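Local structure of alcohol dehydrogenase (Thermus sp., 4CPD) at residues A28-H33 and L126-S131; E70-L75 and F130-L135; W80-F85 and R136-N141; P144-F149 and R310-R315; H319-E324 and L339-V344. The protein probably catalyses the NAD-dependent interconversion of alcohols with aldehydes or ketones, as a zinc-containing alcohol dehydrogenase of the medium-chain reductase group. All blocks are in the same frame, centred on the assembly; numbering follows the deposited sequence.

Contact 1 (A28-H33 and L126-S131); sequences ALVRVH and LRVPFS
Leu126 and Val30 pair across two antiparallel strands, Val30 N donating to Leu126 O at 2.9 Å and Leu126 N returning a bond of equal length to Val30 O. Their side chains lie on one face of the sheet. Leu126 gives up the most surface here: its CB meets Val32 CG2 at 4.1 Å, while CG stands anti to the backbone N (chi1 -174°), and the side chain also touches Phe61 of strand 60-68. Val30 reaches along the same face to Val128, CG2 to CG2 at 4.1 Å.

Ala28 repeats the pairing two residues away. Val128 N binds Ala28 O at 2.8 Å in an almost straight bond, and Ala28 N donates back to Val128 O. The Ala28 methyl CB lies 3.6 Å from both CB and OG of Ser131, just beyond the strand; that hydroxyl is hydrogen-bonded to Leu26 O. On the reverse face Leu29 CD2 rests against Arg127 CG at 4.0 Å, the guanidinium going on to a salt bridge with Asp27. With Ala28 and Leu29 also touching strand 60-68, strand 28-37 lies between two antiparallel neighbours, part of the mixed sheet of the GroES-like domain of zinc-dependent alcohol dehydrogenases.

Contact 2 (E70-L75 and F130-L135); sequences EGIQDL and FSNVNL
Ile72 and Leu75 reach from the loop after strand 60-68 to the short helix 131-134, an apolar loop-to-helix contact within the GroES-like domain, toward the periphery of the chain. At the start of the loop, Gly71 is held by a backbone hydrogen bond to Pro25. Ile72 follows and supplies the main side-chain contact. Its CG1 stands beside the backbone N, anti to the carbonyl carbon (chi1 -58°), and lies 3.5 Å from Ser131 OG, the hydroxyl being hydrogen-bonded to Leu26 O; CD1 continues over the first turn of the helix, 3.8 Å from Asn132 N and 4.3 Å from Asn132 CB. Leu26 touches both Ile72 and Asn132, so the isoleucine sits where the loop, the helix start and the chain before strand 28-37 converge.

The helix itself is brief: Phe130, at the N-cap position, offers its carbonyl O to two backbone donors, Val133 N at 2.7 Å and Asn134 N at 2.9 Å. Three residues after Ile72, Leu75 turns back toward the far end of the helix. Leu75 and Leu135 also share a neighbour, as both touch Val81 of strand 80-82. The two leucine side chains cross at about a right angle, with Leu75 CD1 3.9 Å from Leu135 CD1.

Contact 3 (W80-F85 and R136-N141); sequences WVVGPF and RKLPPN
Leu138 lays its CD1 methyl against the peptide joining Val81 and Val82, 3.5 Å from Val81 C and 3.6 Å from Val82 N. The same methyl lies 4.0 Å from Val82 CB, the two side chains crossing at about a right angle, while CD2 turns to Trp80 and stands 4.1 Å from its CB. The two methyls thus lie on the side of the strand that carries Trp80 and Val82, and CD2 also touches Ala147 of helix 144-147. The Trp80 indole leads away to meet His33 edge-to-face.

Three backbone bonds hold the chains together. Leu138 N donates to Trp80 O at 2.9 Å, and Val82 and Arg136 form a reciprocal pair, with Arg136 N 2.7 Å from Val82 O. On the face shared with Lys137, Val81 CG1 lies 3.7 Å from Arg136 O. Arg136 points to the Val82 face; its chain bends at chi2 (-64°), which turns CD off the line of the stem; beyond it NE forms a salt bridge with Asp300 and NH1 a hydrogen bond to Val133 O. This short antiparallel ladder belongs to the mixed sheet of the GroES-like domain, and past Val82 the chain runs on to Phe85, which touches the bound NAD.

Contact 4 (P144-F149 and R310-R315); sequences PERAIF and RLQPER
Arg146 NH1 makes a salt bridge with the Glu314 carboxylate, lying 2.5 Å from OE2 and 2.9 Å from OE1. The guanidinium and carboxylate planes are turned 50° apart, with OE1 at the guanidinium edge, in its plane. The arginine chain bends at chi3 (-90°), which swings NE out of line with the stem. Leu311 O lies over one face of the guanidinium, 3.6 Å from NE, and the Gln312 side chain runs alongside, its CB 3.6 Å from NH1. An alanine at Arg146 would probably leave the Glu314 carboxylate without this charge partner and open a gap beside Pro313 CD, against which Arg146 CG packs at 3.8 Å.

Phe149 carries the apolar half. Pro313 CB sits over its ring face, 4.0 Å from the centroid, in a CH-pi contact displaced toward the rim. Pro313 is wedged deeper in the fold, touching Leu306 of helix 295-307 and Met183 of helix 179-190, while Gln312 N bonds to Glu186 of the latter. With the Phe149 side chain about 9 Å from the bound NAD, the contact joins the loop after helix 295-307, beside helix 179-190 of the nucleotide-binding part, to helix 144-147, whose Pro144 rests on strand 60-68.

Contact 5 (H319-E324 and L339-V344); sequences HYLPLE and LKVLLV
Leu321 and Val341 meet on the more enclosed face of two parallel strands. Leu321 CG, anti to the carbonyl carbon (chi1 -54°), is the branch point from which CD1 reaches to 4.1 Å from Val341 CG1. Leu343 adds to this layer: its CD2 stands 4.3 Å from CD1 of Leu323, which rests on Arg2 and Val4 of strand 2-8. Val341 and Leu343 also touch Ile37 of strand 28-37, which flanks strand 341-344 at its other edge.

Between the chains the backbone bonds alternate in the parallel manner, Leu342 N to His319 O, Leu321 N to Leu342 O at 3.0 Å, then Val344 N to Leu321 O at 2.7 Å; the bond at the N-terminal end, His319 N to Lys340 O, is weak at 3.4 Å, and Leu323 N to Val344 O closes the other end. The pair belongs to a beta-alpha-beta unit connected by helix 326-334, which joins the mixed sheet through strand 28-37.

The opposite face is the more exposed one: Tyr320, Pro322 and Val344 reach solvent, although Leu342 among them is buried. The Tyr320 ring lies alongside Leu342, with CE2 3.7 Å from Leu342 CD2, and Val344 CG2 approaches the ring at its edge. Buried Lys340, by contrast, directs NZ to a salt bridge with Glu60 and a hydrogen bond to Ile37 O, its side chain about 4 Å from that of the zinc ligand Cys38.

Overall arrangement
Contacts 1, 3 and 5 are strand pairings of one mixed sheet, contacts 1 and 3 antiparallel and contact 5 parallel. Contact 1 is the most buried, its Val30 touching Val81 of contact 3, whereas contact 5 has an exposed face. Contacts 2 and 4 instead join a loop to a short helix. Contact 2, at the periphery, relies on apolar touches, while contact 4 combines a salt bridge with a proline CH-pi contact. Contacts 1 and 2 share Phe130 and Ser131, and Leu135 leads from contact 2 into the strand of contact 3. Helix 144-147 of contact 4 packs on Leu138 of contact 3, and Glu145 touches Tyr320 of contact 5.

Contact 1 (A28-H33 and L126-S131)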
# COMPACT_ATOMS: atom_id res chain seq x y z
N ALA A 28 25.02 2.00 -25.47
CA ALA A 28 26.39 2.14 -25.05
C ALA A 28 26.95 0.76 -24.74
O ALA A 28 26.23 -0.18 -24.39
CB ALA A 28 26.48 3.03 -23.82
N LEU A 29 28.25 0.65 -24.94
CA LEU A 29 28.96 -0.55 -24.60
C LEU A 29 29.77 -0.23 -23.38
O LEU A 29 30.35 0.85 -23.29
CB LEU A 29 29.87 -0.97 -25.73
CG LEU A 29 29.24 -1.38 -27.06
CD1 LEU A 29 30.29 -2.11 -27.91
CD2 LEU A 29 28.03 -2.28 -26.87
N VAL A 30 29.81 -1.17 -22.45
CA VAL A 30 30.47 -0.98 -21.18
C VAL A 30 31.49 -2.07 -20.95
O VAL A 30 31.17 -3.25 -21.01
CB VAL A 30 29.45 -0.98 -20.02
CG1 VAL A 30 30.16 -0.97 -18.67
CG2 VAL A 30 28.51 0.21 -20.14
N ARG A 31 32.72 -1.65 -20.69
CA ARG A 31 33.77 -2.55 -20.26
C ARG A 31 33.58 -2.85 -18.77
O ARG A 31 33.97 -2.07 -17.88
CB ARG A 31 35.16 -1.97 -20.56
CG ARG A 31 36.27 -3.02 -20.70
CD ARG A 31 37.64 -2.35 -20.82
N VAL A 32 32.98 -3.99 -18.49
CA VAL A 32 32.70 -4.35 -17.11
C VAL A 32 33.98 -4.60 -16.34
O VAL A 32 34.85 -5.36 -16.75
CB VAL A 32 31.88 -5.64 -16.98
CG1 VAL A 32 31.53 -5.89 -15.51
CG2 VAL A 32 30.61 -5.60 -17.82
N HIS A 33 34.05 -3.99 -15.16
CA HIS A 33 35.17 -4.12 -14.21
C HIS A 33 34.80 -5.10 -13.08
O HIS A 33 35.57 -5.98 -12.74
CB HIS A 33 35.42 -2.72 -13.69
CG HIS A 33 36.64 -2.58 -12.86
ND1 HIS A 33 36.59 -2.41 -11.48
CD2 HIS A 33 37.94 -2.50 -13.20
CE1 HIS A 33 37.81 -2.26 -11.02
NE2 HIS A 33 38.65 -2.31 -12.04
N LEU A 126 29.24 -5.24 -21.86
CA LEU A 126 27.79 -5.20 -21.75
C LEU A 126 27.18 -4.18 -22.70
O LEU A 126 27.67 -3.06 -22.77
CB LEU A 126 27.41 -4.88 -20.31
CG LEU A 126 25.93 -4.94 -19.94
CD1 LEU A 126 25.45 -6.38 -19.98
CD2 LEU A 126 25.72 -4.32 -18.56
N ARG A 127 26.14 -4.56 -23.43
CA ARG A 127 25.39 -3.62 -24.24
C ARG A 127 24.28 -3.10 -23.36
O ARG A 127 23.51 -3.87 -22.81
CB ARG A 127 24.80 -4.29 -25.49
CG ARG A 127 24.16 -3.31 -26.49
CD ARG A 127 23.55 -3.97 -27.73
NE ARG A 127 22.39 -4.79 -27.40
CZ ARG A 127 21.11 -4.38 -27.37
NH1 ARG A 127 20.74 -3.12 -27.69
NH2 ARG A 127 20.18 -5.26 -27.02
N VAL A 128 24.20 -1.78 -23.22
CA VAL A 128 23.17 -1.13 -22.46
C VAL A 128 22.31 -0.28 -23.40
O VAL A 128 22.74 0.80 -23.87
CB VAL A 128 23.78 -0.24 -21.37
CG1 VAL A 128 22.70 0.53 -20.61
CG2 VAL A 128 24.62 -1.06 -20.40
N PRO A 129 21.07 -0.73 -23.69
CA PRO A 129 20.14 0.09 -24.48
C PRO A 129 19.62 1.31 -23.77
O PRO A 129 19.53 1.31 -22.57
CB PRO A 129 18.96 -0.85 -24.71
CG PRO A 129 19.04 -1.84 -23.61
CD PRO A 129 20.48 -2.02 -23.30
N PHE A 130 19.25 2.33 -24.52
CA PHE A 130 18.72 3.56 -23.93
C PHE A 130 19.63 4.04 -22.77
O PHE A 130 19.17 4.36 -21.67
CB PHE A 130 17.28 3.32 -23.43
CG PHE A 130 16.31 2.81 -24.47
CD1 PHE A 130 15.93 3.60 -25.55
CD2 PHE A 130 15.72 1.54 -24.32
CE1 PHE A 130 15.02 3.12 -26.49
CE2 PHE A 130 14.80 1.06 -25.25
CZ PHE A 130 14.45 1.85 -26.33
N SER A 131 20.93 4.10 -23.02
CA SER A 131 21.89 4.41 -21.95
C SER A 131 21.66 5.80 -21.36
O SER A 131 22.07 6.07 -20.22
CB SER A 131 23.33 4.27 -22.46
OG SER A 131 23.59 5.16 -23.53

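Contact 2 (E70-L75 and F130-L135)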
# COMPACT_ATOMS: atom_id res chain seq x y z
N GLU A 70 25.31 7.44 -31.70
CA GLU A 70 25.32 8.84 -32.15
C GLU A 70 24.37 9.72 -31.33
O GLU A 70 24.48 10.93 -31.42
CB GLU A 70 24.92 8.97 -33.64
CG GLU A 70 25.68 8.11 -34.65
N GLY A 71 23.44 9.12 -30.57
CA GLY A 71 22.43 9.89 -29.84
C GLY A 71 22.75 10.24 -28.40
O GLY A 71 21.96 10.91 -27.72
N ILE A 72 23.91 9.79 -27.94
CA ILE A 72 24.31 9.97 -26.54
C ILE A 72 25.14 11.25 -26.37
O ILE A 72 26.15 11.46 -27.07
CB ILE A 72 25.07 8.72 -26.00
CG1 ILE A 72 24.19 7.47 -26.12
CG2 ILE A 72 25.49 8.90 -24.55
CD1 ILE A 72 22.86 7.53 -25.38
N GLN A 73 24.70 12.10 -25.43
CA GLN A 73 25.29 13.42 -25.18
C GLN A 73 26.33 13.39 -24.04
O GLN A 73 27.49 13.76 -24.22
CB GLN A 73 24.17 14.43 -24.88
N ASP A 74 25.91 12.88 -22.88
CA ASP A 74 26.62 13.04 -21.63
C ASP A 74 27.49 11.87 -21.17
O ASP A 74 27.85 11.81 -20.01
CB ASP A 74 25.61 13.37 -20.53
CG ASP A 74 24.90 14.69 -20.78
OD1 ASP A 74 25.32 15.42 -21.71
OD2 ASP A 74 23.93 15.02 -20.05
N LEU A 75 27.84 10.97 -22.08
CA LEU A 75 28.78 9.88 -21.79
C LEU A 75 29.81 9.75 -22.90
O LEU A 75 29.44 9.74 -24.09
CB LEU A 75 28.02 8.56 -21.71
CG LEU A 75 26.94 8.39 -20.64
CD1 LEU A 75 26.28 7.03 -20.82
CD2 LEU A 75 27.52 8.50 -19.23
N PHE A 130 19.25 2.33 -24.52
CA PHE A 130 18.72 3.56 -23.93
C PHE A 130 19.63 4.04 -22.77
O PHE A 130 19.17 4.36 -21.67
CB PHE A 130 17.28 3.32 -23.43
CG PHE A 130 16.31 2.81 -24.47
CD1 PHE A 130 15.93 3.60 -25.55
CD2 PHE A 130 15.72 1.54 -24.32
CE1 PHE A 130 15.02 3.12 -26.49
CE2 PHE A 130 14.80 1.06 -25.25
CZ PHE A 130 14.45 1.85 -26.33
N SER A 131 20.93 4.10 -23.02
CA SER A 131 21.89 4.41 -21.95
C SER A 131 21.66 5.80 -21.36
O SER A 131 22.07 6.07 -20.22
CB SER A 131 23.33 4.27 -22.46
OG SER A 131 23.59 5.16 -23.53
N ASN A 132 21.01 6.66 -22.14
CA ASN A 132 20.50 7.93 -21.65
C ASN A 132 19.59 7.77 -20.45
O ASN A 132 19.54 8.65 -19.60
CB ASN A 132 19.73 8.69 -22.74
CG ASN A 132 18.58 7.87 -23.37
OD1 ASN A 132 18.76 6.71 -23.79
ND2 ASN A 132 17.40 8.48 -23.46
N VAL A 133 18.88 6.66 -20.38
CA VAL A 133 18.00 6.36 -19.25
C VAL A 133 18.66 5.42 -18.25
O VAL A 133 18.49 5.57 -17.03
CB VAL A 133 16.73 5.69 -19.78
CG1 VAL A 133 15.85 5.17 -18.66
CG2 VAL A 133 15.96 6.65 -20.67
N ASN A 134 19.39 4.43 -18.76
CA ASN A 134 19.81 3.29 -17.96
C ASN A 134 21.22 3.30 -17.39
O ASN A 134 21.66 2.27 -16.87
CB ASN A 134 19.62 2.04 -18.80
CG ASN A 134 18.19 1.86 -19.23
OD1 ASN A 134 17.85 1.87 -20.42
ND2 ASN A 134 17.34 1.70 -18.26
N LEU A 135 21.93 4.44 -17.48
CA LEU A 135 23.28 4.54 -16.88
C LEU A 135 23.46 5.81 -16.07
O LEU A 135 22.77 6.82 -16.29
CB LEU A 135 24.36 4.52 -17.96
CG LEU A 135 24.71 3.22 -18.67
CD1 LEU A 135 25.90 3.39 -19.62
CD2 LEU A 135 24.99 2.10 -17.68

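Contact 3 (W80-F85 and R136-N141)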
# COMPACT_ATOMS: atom_id res chain seq x y z
N TRP A 80 33.41 6.13 -16.00
CA TRP A 80 32.98 5.12 -15.06
C TRP A 80 31.47 5.23 -14.87
O TRP A 80 30.94 6.31 -14.63
CB TRP A 80 33.68 5.30 -13.71
CG TRP A 80 35.05 4.74 -13.71
CD1 TRP A 80 36.19 5.41 -14.01
CD2 TRP A 80 35.44 3.39 -13.42
NE1 TRP A 80 37.27 4.56 -13.94
CE2 TRP A 80 36.83 3.31 -13.58
CE3 TRP A 80 34.75 2.25 -13.06
CZ2 TRP A 80 37.55 2.14 -13.38
CZ3 TRP A 80 35.47 1.09 -12.85
CH2 TRP A 80 36.85 1.04 -13.01
N VAL A 81 30.79 4.10 -14.99
CA VAL A 81 29.34 4.09 -14.91
C VAL A 81 28.80 2.89 -14.15
O VAL A 81 29.46 1.85 -13.98
CB VAL A 81 28.67 4.09 -16.29
CG1 VAL A 81 28.97 5.39 -17.03
CG2 VAL A 81 29.07 2.85 -17.10
N VAL A 82 27.57 3.08 -13.69
CA VAL A 82 26.79 2.03 -13.12
C VAL A 82 25.33 2.19 -13.66
O VAL A 82 24.94 3.24 -14.19
CB VAL A 82 26.88 2.11 -11.62
CG1 VAL A 82 26.00 3.22 -11.10
CG2 VAL A 82 26.45 0.79 -10.99
N GLY A 83 24.54 1.14 -13.58
CA GLY A 83 23.18 1.21 -14.12
C GLY A 83 22.26 0.28 -13.38
O GLY A 83 22.73 -0.69 -12.79
N PRO A 84 20.96 0.57 -13.39
CA PRO A 84 19.95 -0.34 -12.87
C PRO A 84 19.99 -1.72 -13.52
O PRO A 84 20.29 -1.85 -14.69
CB PRO A 84 18.65 0.33 -13.24
CG PRO A 84 18.99 1.77 -13.31
CD PRO A 84 20.35 1.80 -13.92
N PHE A 85 19.68 -2.75 -12.74
CA PHE A 85 19.60 -4.08 -13.25
C PHE A 85 18.46 -4.30 -14.24
O PHE A 85 18.40 -5.32 -14.89
CB PHE A 85 19.48 -5.07 -12.10
CG PHE A 85 18.15 -5.07 -11.40
CD1 PHE A 85 17.09 -5.85 -11.86
CD2 PHE A 85 17.98 -4.35 -10.22
CE1 PHE A 85 15.88 -5.89 -11.18
CE2 PHE A 85 16.76 -4.38 -9.55
CZ PHE A 85 15.72 -5.15 -10.03
N ARG A 136 24.40 5.74 -15.11
CA ARG A 136 24.86 6.94 -14.41
C ARG A 136 26.38 6.98 -14.32
O ARG A 136 27.01 5.96 -13.98
CB ARG A 136 24.29 7.02 -12.99
CG ARG A 136 22.79 7.18 -12.93
CD ARG A 136 22.36 8.49 -13.53
NE ARG A 136 20.94 8.75 -13.29
CZ ARG A 136 19.94 8.14 -13.92
NH1 ARG A 136 20.13 7.21 -14.83
NH2 ARG A 136 18.70 8.47 -13.62
N LYS A 137 26.94 8.15 -14.65
CA LYS A 137 28.33 8.48 -14.36
C LYS A 137 28.52 8.35 -12.88
O LYS A 137 27.64 8.74 -12.13
CB LYS A 137 28.65 9.93 -14.75
CG LYS A 137 29.18 10.14 -16.16
CD LYS A 137 30.00 11.44 -16.27
CE LYS A 137 31.42 11.30 -15.66
NZ LYS A 137 32.44 12.22 -16.27
N LEU A 138 29.64 7.78 -12.45
CA LEU A 138 30.02 7.80 -11.03
C LEU A 138 30.46 9.19 -10.61
O LEU A 138 31.18 9.87 -11.36
CB LEU A 138 31.16 6.83 -10.74
CG LEU A 138 30.70 5.42 -10.37
CD1 LEU A 138 29.78 4.84 -11.42
CD2 LEU A 138 31.88 4.50 -10.15
N PRO A 139 30.03 9.62 -9.42
CA PRO A 139 30.61 10.85 -8.90
C PRO A 139 32.10 10.66 -8.68
O PRO A 139 32.53 9.55 -8.41
CB PRO A 139 29.89 11.04 -7.57
CG PRO A 139 28.58 10.34 -7.73
CD PRO A 139 28.87 9.17 -8.62
N PRO A 140 32.88 11.75 -8.76
CA PRO A 140 34.34 11.65 -8.89
C PRO A 140 35.08 10.88 -7.77
O PRO A 140 36.13 10.29 -8.02
CB PRO A 140 34.79 13.13 -8.96
CG PRO A 140 33.66 13.92 -8.38
CD PRO A 140 32.41 13.15 -8.66
N ASN A 141 34.54 10.84 -6.56
CA ASN A 141 35.28 10.23 -5.45
C ASN A 141 34.71 8.94 -4.90
O ASN A 141 34.69 8.74 -3.69
CB ASN A 141 35.45 11.26 -4.32
CG ASN A 141 36.88 11.32 -3.83
OD1 ASN A 141 37.82 11.23 -4.63
ND2 ASN A 141 37.06 11.47 -2.51

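Contact 4 (P144-F149 and R310-R315)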
# COMPACT_ATOMS: atom_id res chain seq x y z
N PRO A 144 34.37 1.93 -7.44
CA PRO A 144 33.48 1.01 -8.17
C PRO A 144 32.90 -0.09 -7.30
O PRO A 144 31.77 -0.49 -7.52
CB PRO A 144 34.41 0.38 -9.22
CG PRO A 144 35.52 1.36 -9.39
CD PRO A 144 35.67 2.12 -8.09
N GLU A 145 33.64 -0.58 -6.32
CA GLU A 145 33.13 -1.66 -5.49
C GLU A 145 32.04 -1.16 -4.56
O GLU A 145 31.22 -1.93 -4.10
CB GLU A 145 34.24 -2.40 -4.71
CG GLU A 145 35.02 -1.61 -3.67
CD GLU A 145 36.10 -0.68 -4.24
OE1 GLU A 145 36.15 -0.42 -5.47
OE2 GLU A 145 36.90 -0.18 -3.42
N ARG A 146 32.03 0.13 -4.28
CA ARG A 146 30.93 0.72 -3.51
C ARG A 146 29.77 1.00 -4.45
O ARG A 146 28.63 0.66 -4.14
CB ARG A 146 31.36 2.03 -2.83
CG ARG A 146 30.54 2.36 -1.59
CD ARG A 146 30.50 3.85 -1.24
NE ARG A 146 31.49 4.49 -0.33
CZ ARG A 146 32.12 3.96 0.73
NH1 ARG A 146 31.99 2.71 1.11
NH2 ARG A 146 32.93 4.75 1.42
N ALA A 147 30.08 1.60 -5.60
CA ALA A 147 29.07 2.05 -6.55
C ALA A 147 28.19 0.93 -7.06
O ALA A 147 26.99 1.15 -7.32
CB ALA A 147 29.70 2.76 -7.74
N ILE A 148 28.75 -0.25 -7.23
CA ILE A 148 28.00 -1.31 -7.91
C ILE A 148 26.64 -1.59 -7.25
O ILE A 148 25.67 -1.86 -7.94
CB ILE A 148 28.82 -2.60 -8.07
CG1 ILE A 148 28.02 -3.65 -8.84
CG2 ILE A 148 29.26 -3.17 -6.73
CD1 ILE A 148 28.87 -4.78 -9.35
N PHE A 149 26.56 -1.43 -5.95
CA PHE A 149 25.34 -1.72 -5.20
C PHE A 149 24.16 -0.81 -5.52
O PHE A 149 22.99 -1.21 -5.43
CB PHE A 149 25.65 -1.68 -3.73
CG PHE A 149 26.60 -2.75 -3.32
CD1 PHE A 149 27.96 -2.59 -3.42
CD2 PHE A 149 26.12 -3.97 -2.92
CE1 PHE A 149 28.83 -3.61 -3.07
CE2 PHE A 149 26.98 -4.99 -2.55
CZ PHE A 149 28.35 -4.81 -2.63
N ARG A 310 28.17 8.02 3.66
CA ARG A 310 27.07 7.68 4.59
C ARG A 310 26.68 6.22 4.54
O ARG A 310 26.22 5.67 5.54
CB ARG A 310 25.83 8.54 4.34
CG ARG A 310 26.12 10.05 4.27
CD ARG A 310 26.52 10.67 5.60
NE ARG A 310 25.32 11.00 6.34
CZ ARG A 310 24.87 10.34 7.40
NH1 ARG A 310 25.53 9.31 7.93
NH2 ARG A 310 23.73 10.73 7.96
N LEU A 311 26.87 5.59 3.40
CA LEU A 311 26.64 4.15 3.25
C LEU A 311 27.86 3.44 2.68
O LEU A 311 28.55 3.92 1.75
CB LEU A 311 25.44 3.93 2.34
CG LEU A 311 24.09 4.40 2.88
CD1 LEU A 311 23.03 4.39 1.80
CD2 LEU A 311 23.69 3.52 4.04
N GLN A 312 28.09 2.25 3.21
CA GLN A 312 29.27 1.47 2.87
C GLN A 312 28.89 0.04 2.60
O GLN A 312 29.30 -0.87 3.31
CB GLN A 312 30.27 1.56 4.02
CG GLN A 312 30.37 2.97 4.56
CD GLN A 312 31.55 3.14 5.47
OE1 GLN A 312 31.82 2.28 6.32
NE2 GLN A 312 32.26 4.26 5.31
N PRO A 313 28.11 -0.17 1.54
CA PRO A 313 27.61 -1.51 1.28
C PRO A 313 28.68 -2.54 0.98
O PRO A 313 28.48 -3.70 1.28
CB PRO A 313 26.76 -1.32 0.02
CG PRO A 313 27.33 -0.09 -0.66
CD PRO A 313 27.75 0.80 0.48
N GLU A 314 29.80 -2.14 0.38
CA GLU A 314 30.89 -3.09 0.04
C GLU A 314 31.42 -3.89 1.25
O GLU A 314 31.98 -4.97 1.07
CB GLU A 314 32.08 -2.40 -0.68
CG GLU A 314 33.01 -1.60 0.22
CD GLU A 314 32.45 -0.25 0.59
OE1 GLU A 314 31.24 0.02 0.32
OE2 GLU A 314 33.23 0.54 1.16
N ARG A 315 31.21 -3.40 2.46
CA ARG A 315 31.60 -4.16 3.63
C ARG A 315 31.01 -5.57 3.67
O ARG A 315 31.51 -6.44 4.35
CB ARG A 315 31.22 -3.43 4.92
CG ARG A 315 31.57 -1.97 4.99
CD ARG A 315 31.68 -1.50 6.43
NE ARG A 315 33.03 -1.80 6.92
CZ ARG A 315 33.97 -0.89 7.19
NH1 ARG A 315 33.75 0.41 7.05
NH2 ARG A 315 35.17 -1.30 7.61

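Contact 5 (H319-E324 and L339-V344)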
# COMPACT_ATOMS: atom_id res chain seq x y z
N HIS A 319 33.71 -12.33 -0.76
CA HIS A 319 34.60 -12.90 -1.77
C HIS A 319 34.72 -12.07 -3.02
O HIS A 319 33.74 -11.86 -3.71
CB HIS A 319 34.09 -14.23 -2.22
CG HIS A 319 34.07 -15.26 -1.14
ND1 HIS A 319 33.14 -15.25 -0.13
CD2 HIS A 319 34.85 -16.34 -0.93
CE1 HIS A 319 33.34 -16.29 0.66
NE2 HIS A 319 34.37 -16.97 0.18
N TYR A 320 35.94 -11.65 -3.33
CA TYR A 320 36.25 -11.15 -4.67
C TYR A 320 36.94 -12.29 -5.45
O TYR A 320 38.02 -12.73 -5.07
CB TYR A 320 37.16 -9.95 -4.59
CG TYR A 320 36.54 -8.68 -4.07
CD1 TYR A 320 36.43 -8.45 -2.71
CD2 TYR A 320 36.15 -7.67 -4.94
CE1 TYR A 320 35.91 -7.26 -2.21
CE2 TYR A 320 35.61 -6.49 -4.45
CZ TYR A 320 35.49 -6.30 -3.09
OH TYR A 320 34.97 -5.15 -2.57
N LEU A 321 36.31 -12.78 -6.51
CA LEU A 321 36.88 -13.87 -7.29
C LEU A 321 37.14 -13.41 -8.69
O LEU A 321 36.51 -12.50 -9.16
CB LEU A 321 35.92 -15.04 -7.38
CG LEU A 321 35.39 -15.60 -6.04
CD1 LEU A 321 34.48 -16.79 -6.27
CD2 LEU A 321 36.53 -15.97 -5.10
N PRO A 322 38.11 -14.04 -9.38
CA PRO A 322 38.24 -13.76 -10.81
C PRO A 322 37.05 -14.32 -11.58
O PRO A 322 36.43 -15.29 -11.15
CB PRO A 322 39.55 -14.46 -11.22
CG PRO A 322 40.19 -14.92 -9.97
CD PRO A 322 39.14 -14.98 -8.91
N LEU A 323 36.74 -13.72 -12.72
CA LEU A 323 35.64 -14.15 -13.54
C LEU A 323 35.63 -15.67 -13.78
O LEU A 323 34.59 -16.31 -13.70
CB LEU A 323 35.69 -13.40 -14.89
CG LEU A 323 34.52 -13.59 -15.87
CD1 LEU A 323 33.20 -13.24 -15.20
CD2 LEU A 323 34.71 -12.76 -17.14
N GLU A 324 36.81 -16.24 -14.05
CA GLU A 324 36.91 -17.69 -14.34
C GLU A 324 36.49 -18.58 -13.16
O GLU A 324 36.07 -19.72 -13.38
CB GLU A 324 38.31 -18.07 -14.84
N LEU A 339 28.64 -14.59 1.61
CA LEU A 339 27.59 -13.62 1.87
C LEU A 339 27.26 -12.80 0.62
O LEU A 339 26.09 -12.62 0.25
CB LEU A 339 28.03 -12.69 2.99
CG LEU A 339 26.99 -11.67 3.48
CD1 LEU A 339 25.74 -12.38 3.98
CD2 LEU A 339 27.59 -10.79 4.57
N LYS A 340 28.30 -12.28 -0.02
CA LYS A 340 28.17 -11.60 -1.28
C LYS A 340 29.42 -11.81 -2.09
O LYS A 340 30.53 -11.59 -1.59
CB LYS A 340 27.95 -10.11 -1.07
CG LYS A 340 27.72 -9.31 -2.36
CD LYS A 340 26.41 -9.70 -3.06
CE LYS A 340 26.15 -8.83 -4.27
NZ LYS A 340 24.80 -9.06 -4.84
N VAL A 341 29.22 -12.23 -3.34
CA VAL A 341 30.32 -12.49 -4.26
C VAL A 341 30.38 -11.43 -5.34
O VAL A 341 29.39 -11.12 -6.00
CB VAL A 341 30.17 -13.85 -4.95
CG1 VAL A 341 31.41 -14.14 -5.80
CG2 VAL A 341 30.00 -14.96 -3.93
N LEU A 342 31.57 -10.89 -5.52
CA LEU A 342 31.83 -9.94 -6.58
C LEU A 342 32.88 -10.54 -7.51
O LEU A 342 33.86 -11.07 -7.04
CB LEU A 342 32.33 -8.63 -5.97
CG LEU A 342 31.42 -7.44 -6.09
CD1 LEU A 342 30.02 -7.75 -5.64
CD2 LEU A 342 31.98 -6.27 -5.29
N LEU A 343 32.64 -10.49 -8.81
CA LEU A 343 33.55 -11.08 -9.80
C LEU A 343 34.46 -10.00 -10.41
O LEU A 343 33.98 -9.00 -10.94
CB LEU A 343 32.75 -11.76 -10.91
CG LEU A 343 32.28 -13.22 -10.74
CD1 LEU A 343 32.12 -13.65 -9.30
CD2 LEU A 343 30.99 -13.44 -11.53
N VAL A 344 35.77 -10.21 -10.32
CA VAL A 344 36.72 -9.30 -10.92
C VAL A 344 36.94 -9.71 -12.36
O VAL A 344 37.35 -10.82 -12.63
CB VAL A 344 38.07 -9.32 -10.21
CG1 VAL A 344 38.96 -8.22 -10.79
CG2 VAL A 344 37.89 -9.15 -8.71